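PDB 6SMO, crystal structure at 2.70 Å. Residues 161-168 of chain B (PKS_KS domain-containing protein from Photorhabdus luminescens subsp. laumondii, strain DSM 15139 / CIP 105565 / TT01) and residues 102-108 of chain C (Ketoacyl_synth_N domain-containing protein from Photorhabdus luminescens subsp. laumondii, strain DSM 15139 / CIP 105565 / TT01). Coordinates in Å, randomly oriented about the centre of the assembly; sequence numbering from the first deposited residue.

Chain B 161-168: DYDSFDFS
Chain C (102-108) NCFGGWQ

The centre of this contact is F165(B), whose CA-to-CB bond points toward chain C and which gives up 72 Å² to the other stretch, the largest share of any residue here. Its side chain is in the m rotamer (chi1 -71°, chi2 84°), which brings the residue against two aromatic residues of chain C. The first is F104(C), also m (chi1 -81°, chi2 -80°): its CA-to-CB bond runs sideways, but the end of the ring comes nearer, so that CE1 of F104(C) lies 4.1 Å from CB of F165(B). The second is W107(C), whose CA-to-CB bond points toward chain B, with chi1 -87° and chi2 104°. CE2 of F165(B) approaches NE1 of W107(C) to 3.9 Å and CE2 of W107(C) to 4.4 Å. The F165(B) ring and the five-membered ring of W107(C) have centroids 5.8 Å apart and planes inclined at 56°, an oblique pairing that is neither a stack nor an edge-to-face arrangement. At these separations the rings are held by van der Waals packing.

Two CA pairs fix the register: F165(B) CA is nearest F104(C) CA at 6.6 Å, and F167(B) CA is nearest C103(C) CA at 6.5 Å. The sequences therefore run past each other in opposing order, chain B advancing as chain C steps back.

Residues 162-165 of chain B have helical phi/psi, from -65/-29 at Y162(B) to -80/-15 at F165(B), without the regular bonds of a helix. Short turns are nevertheless tied by S164(B) N to D161(B) O at 3.2 Å and by a weak bond from F165(B) N to Y162(B) O at 3.3 Å. D166(B) then extends (-71/113), with its CA-to-CB bond away from chain C, before F167(B) returns to -73/-37 and its CA-to-CB bond points toward chain C. In chain C, C103(C) and F104(C) adopt -105/-50 and -91/-13, while G105(C) turns to 77/-143, a positive phi that favours glycine.

Toward the outside, Y162(B) uses the t rotamer (chi1 -172°, chi2 78°). Its OH reaches the edge of the F104(C) ring, near the ring plane, 4.2 Å from CZ of F104(C).

On the F167(B) side the contact becomes more polar in character. With chi1 off the wells at -117° and chi2 78°, the ring brings CD1 of F167(B) to 3.4 Å from the carbonyl O of C103(C), the shortest approach between the stretches. The CA-to-CB bond of C103(C) points away (chi1 -58°, m), and the backbone O makes the contact. No hydrogen bond crosses between the stretches; some polar groups bond within their own stretch, and others elsewhere in the structure. D166(B), t at 180°, receives S168(B) OG at OD1 (3.3 Å) and, weakly, S168(B) N at OD1 (3.1 Å), with S168(B) in p. N102(C), also t, accepts a weak bond at OD1 from G105(C) N at 3.1 Å.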

ATOM      1  N   ASP B 161      -7.121 -21.919  -3.015  1.00 64.60           N
ATOM      2  CA  ASP B 161      -7.493 -20.603  -3.608  1.00 63.05           C
ATOM      3  C   ASP B 161      -7.370 -19.473  -2.575  1.00 60.92           C
ATOM      4  O   ASP B 161      -7.143 -18.324  -3.002  1.00 59.26           O
ATOM      5  CB  ASP B 161      -8.912 -20.627  -4.184  1.00 62.58           C
ATOM      6  CG  ASP B 161      -9.054 -21.436  -5.461  1.00 63.05           C
ATOM      7  OD1 ASP B 161      -8.091 -21.458  -6.256  1.00 62.97           O
ATOM      8  OD2 ASP B 161     -10.129 -22.037  -5.654  1.00 62.92           O
ATOM      9  N   TYR B 162      -7.527 -19.775  -1.281  1.00 59.97           N
ATOM     10  CA  TYR B 162      -7.517 -18.780  -0.173  1.00 58.92           C
ATOM     11  C   TYR B 162      -6.135 -18.118  -0.057  1.00 57.54           C
ATOM     12  O   TYR B 162      -6.073 -16.953   0.386  1.00 55.94           O
ATOM     13  CB  TYR B 162      -7.919 -19.433   1.152  1.00 59.99           C
ATOM     14  CG  TYR B 162      -8.121 -18.458   2.285  1.00 60.85           C
ATOM     15  CD1 TYR B 162      -9.282 -17.706   2.381  1.00 61.36           C
ATOM     16  CD2 TYR B 162      -7.149 -18.275   3.257  1.00 60.96           C
ATOM     17  CE1 TYR B 162      -9.474 -16.803   3.414  1.00 61.82           C
ATOM     18  CE2 TYR B 162      -7.327 -17.376   4.297  1.00 61.49           C
ATOM     19  CZ  TYR B 162      -8.494 -16.637   4.377  1.00 61.88           C
ATOM     20  OH  TYR B 162      -8.678 -15.751   5.397  1.00 63.20           O
ATOM     21  N   ASP B 163      -5.073 -18.835  -0.442  1.00 56.24           N
ATOM     22  CA  ASP B 163      -3.660 -18.369  -0.369  1.00 55.65           C
ATOM     23  C   ASP B 163      -3.432 -17.215  -1.356  1.00 54.26           C
ATOM     24  O   ASP B 163      -2.525 -16.400  -1.096  1.00 54.40           O
ATOM     25  CB  ASP B 163      -2.682 -19.518  -0.633  1.00 56.43           C
ATOM     26  CG  ASP B 163      -2.767 -20.654   0.374  1.00 57.01           C
ATOM     27  OD1 ASP B 163      -3.128 -20.385   1.539  1.00 57.60           O
ATOM     28  OD2 ASP B 163      -2.473 -21.803  -0.015  1.00 57.05           O
ATOM     29  N   SER B 164      -4.212 -17.151  -2.441  1.00 52.44           N
ATOM     30  CA  SER B 164      -4.123 -16.108  -3.498  1.00 51.27           C
ATOM     31  C   SER B 164      -4.546 -14.741  -2.944  1.00 50.05           C
ATOM     32  O   SER B 164      -3.947 -13.729  -3.355  1.00 49.08           O
ATOM     33  CB  SER B 164      -4.947 -16.483  -4.705  1.00 51.62           C
ATOM     34  OG  SER B 164      -4.527 -17.729  -5.238  1.00 52.13           O
ATOM     35  N   PHE B 165      -5.537 -14.715  -2.046  1.00 49.76           N
ATOM     36  CA  PHE B 165      -6.123 -13.478  -1.461  1.00 49.23           C
ATOM     37  C   PHE B 165      -5.230 -12.938  -0.334  1.00 48.60           C
ATOM     38  O   PHE B 165      -5.431 -11.774   0.068  1.00 47.82           O
ATOM     39  CB  PHE B 165      -7.551 -13.739  -0.978  1.00 49.34           C
ATOM     40  CG  PHE B 165      -8.552 -13.931  -2.090  1.00 49.13           C
ATOM     41  CD1 PHE B 165      -8.720 -15.171  -2.690  1.00 49.48           C
ATOM     42  CD2 PHE B 165      -9.318 -12.869  -2.546  1.00 49.25           C
ATOM     43  CE1 PHE B 165      -9.636 -15.344  -3.715  1.00 49.79           C
ATOM     44  CE2 PHE B 165     -10.235 -13.044  -3.572  1.00 49.80           C
ATOM     45  CZ  PHE B 165     -10.392 -14.281  -4.154  1.00 49.96           C
ATOM     46  N   ASP B 166      -4.283 -13.746   0.157  1.00 48.41           N
ATOM     47  CA  ASP B 166      -3.279 -13.337   1.178  1.00 47.89           C
ATOM     48  C   ASP B 166      -2.280 -12.373   0.525  1.00 46.37           C
ATOM     49  O   ASP B 166      -1.524 -12.818  -0.361  1.00 45.72           O
ATOM     50  CB  ASP B 166      -2.585 -14.557   1.794  1.00 49.23           C
ATOM     51  CG  ASP B 166      -1.538 -14.229   2.848  1.00 49.97           C
ATOM     52  OD1 ASP B 166      -1.496 -13.069   3.304  1.00 50.59           O
ATOM     53  OD2 ASP B 166      -0.770 -15.145   3.210  1.00 51.37           O
ATOM     54  N   PHE B 167      -2.285 -11.108   0.958  1.00 45.17           N
ATOM     55  CA  PHE B 167      -1.414 -10.017   0.443  1.00 44.13           C
ATOM     56  C   PHE B 167       0.028 -10.220   0.925  1.00 43.61           C
ATOM     57  O   PHE B 167       0.958  -9.926   0.147  1.00 42.95           O
ATOM     58  CB  PHE B 167      -1.943  -8.645   0.873  1.00 43.89           C
ATOM     59  CG  PHE B 167      -2.361  -7.739  -0.259  1.00 43.85           C
ATOM     60  CD1 PHE B 167      -3.575  -7.919  -0.905  1.00 43.92           C
ATOM     61  CD2 PHE B 167      -1.543  -6.698  -0.671  1.00 43.46           C
ATOM     62  CE1 PHE B 167      -3.957  -7.080  -1.942  1.00 43.94           C
ATOM     63  CE2 PHE B 167      -1.927  -5.860  -1.707  1.00 43.41           C
ATOM     64  CZ  PHE B 167      -3.133  -6.053  -2.341  1.00 43.64           C
ATOM     65  N   SER B 168       0.204 -10.699   2.162  1.00 43.38           N
ATOM     66  CA  SER B 168       1.522 -10.887   2.826  1.00 43.75           C
ATOM     67  C   SER B 168       1.972 -12.351   2.730  1.00 43.99           C
ATOM     68  O   SER B 168       2.498 -12.873   3.734  1.00 44.54           O
ATOM     69  CB  SER B 168       1.470 -10.416   4.257  1.00 43.91           C
ATOM     70  OG  SER B 168       0.509 -11.151   5.001  1.00 44.43           O
TER
ATOM     71  N   ASN C 102      -5.938  -2.813   5.626  1.00 32.88           N
ATOM     72  CA  ASN C 102      -6.923  -3.439   4.703  1.00 33.47           C
ATOM     73  C   ASN C 102      -6.258  -4.608   3.969  1.00 34.22           C
ATOM     74  O   ASN C 102      -5.180  -4.394   3.383  1.00 34.47           O
ATOM     75  CB  ASN C 102      -7.498  -2.423   3.715  1.00 33.68           C
ATOM     76  CG  ASN C 102      -8.514  -3.037   2.775  1.00 33.75           C
ATOM     77  OD1 ASN C 102      -8.275  -3.127   1.574  1.00 33.93           O
ATOM     78  ND2 ASN C 102      -9.636  -3.480   3.315  1.00 33.81           N
ATOM     79  N   CYS C 103      -6.900  -5.780   3.985  1.00 35.16           N
ATOM     80  CA  CYS C 103      -6.352  -7.073   3.493  1.00 35.58           C
ATOM     81  C   CYS C 103      -6.977  -7.460   2.144  1.00 36.38           C
ATOM     82  O   CYS C 103      -6.207  -7.781   1.217  1.00 37.01           O
ATOM     83  CB  CYS C 103      -6.586  -8.178   4.517  1.00 35.94           C
ATOM     84  SG  CYS C 103      -5.853  -7.824   6.136  1.00 36.34           S
ATOM     85  N   PHE C 104      -8.310  -7.429   2.037  1.00 36.62           N
ATOM     86  CA  PHE C 104      -9.088  -8.023   0.913  1.00 37.08           C
ATOM     87  C   PHE C 104      -9.317  -7.011  -0.220  1.00 37.23           C
ATOM     88  O   PHE C 104      -9.734  -7.448  -1.312  1.00 37.52           O
ATOM     89  CB  PHE C 104     -10.418  -8.589   1.417  1.00 37.28           C
ATOM     90  CG  PHE C 104     -10.305  -9.952   2.051  1.00 37.59           C
ATOM     91  CD1 PHE C 104     -10.230 -11.093   1.266  1.00 37.75           C
ATOM     92  CD2 PHE C 104     -10.261 -10.094   3.429  1.00 37.78           C
ATOM     93  CE1 PHE C 104     -10.121 -12.347   1.847  1.00 38.16           C
ATOM     94  CE2 PHE C 104     -10.151 -11.350   4.008  1.00 38.15           C
ATOM     95  CZ  PHE C 104     -10.082 -12.474   3.217  1.00 38.30           C
ATOM     96  N   GLY C 105      -9.065  -5.721   0.018  1.00 37.13           N
ATOM     97  CA  GLY C 105      -9.214  -4.662  -1.001  1.00 37.16           C
ATOM     98  C   GLY C 105     -10.672  -4.294  -1.221  1.00 37.59           C
ATOM     99  O   GLY C 105     -11.435  -4.291  -0.234  1.00 38.42           O
ATOM    100  N   GLY C 106     -11.047  -3.998  -2.470  1.00 37.37           N
ATOM    101  CA  GLY C 106     -12.405  -3.562  -2.855  1.00 37.47           C
ATOM    102  C   GLY C 106     -12.901  -4.267  -4.106  1.00 37.50           C
ATOM    103  O   GLY C 106     -12.864  -3.648  -5.188  1.00 36.76           O
ATOM    104  N   TRP C 107     -13.372  -5.509  -3.959  1.00 37.94           N
ATOM    105  CA  TRP C 107     -13.825  -6.383  -5.076  1.00 38.68           C
ATOM    106  C   TRP C 107     -15.236  -5.995  -5.537  1.00 40.14           C
ATOM    107  O   TRP C 107     -15.537  -6.218  -6.725  1.00 40.28           O
ATOM    108  CB  TRP C 107     -13.749  -7.862  -4.675  1.00 38.80           C
ATOM    109  CG  TRP C 107     -12.407  -8.473  -4.932  1.00 38.41           C
ATOM    110  CD1 TRP C 107     -11.438  -8.760  -4.014  1.00 38.14           C
ATOM    111  CD2 TRP C 107     -11.872  -8.849  -6.213  1.00 38.51           C
ATOM    112  NE1 TRP C 107     -10.344  -9.302  -4.633  1.00 38.23           N
ATOM    113  CE2 TRP C 107     -10.580  -9.368  -5.982  1.00 38.41           C
ATOM    114  CE3 TRP C 107     -12.359  -8.807  -7.524  1.00 38.95           C
ATOM    115  CZ2 TRP C 107      -9.773  -9.836  -7.018  1.00 38.88           C
ATOM    116  CZ3 TRP C 107     -11.561  -9.270  -8.547  1.00 39.34           C
ATOM    117  CH2 TRP C 107     -10.285  -9.778  -8.295  1.00 39.26           C
ATOM    118  N   GLN C 108     -16.060  -5.439  -4.641  1.00 41.39           N
ATOM    119  CA  GLN C 108     -17.483  -5.088  -4.907  1.00 42.91           C
ATOM    120  C   GLN C 108     -17.579  -4.149  -6.119  1.00 43.27           C
ATOM    121  O   GLN C 108     -18.553  -4.287  -6.886  1.00 44.64           O
ATOM    122  CB  GLN C 108     -18.122  -4.447  -3.671  1.00 43.64           C
ATOM    123  CG  GLN C 108     -19.573  -4.023  -3.870  1.00 44.48           C
ATOM    124  CD  GLN C 108     -20.460  -5.167  -4.297  1.00 45.02           C
ATOM    125  OE1 GLN C 108     -20.595  -6.169  -3.598  1.00 45.85           O
ATOM    126  NE2 GLN C 108     -21.080  -5.022  -5.457  1.00 45.27           N
TER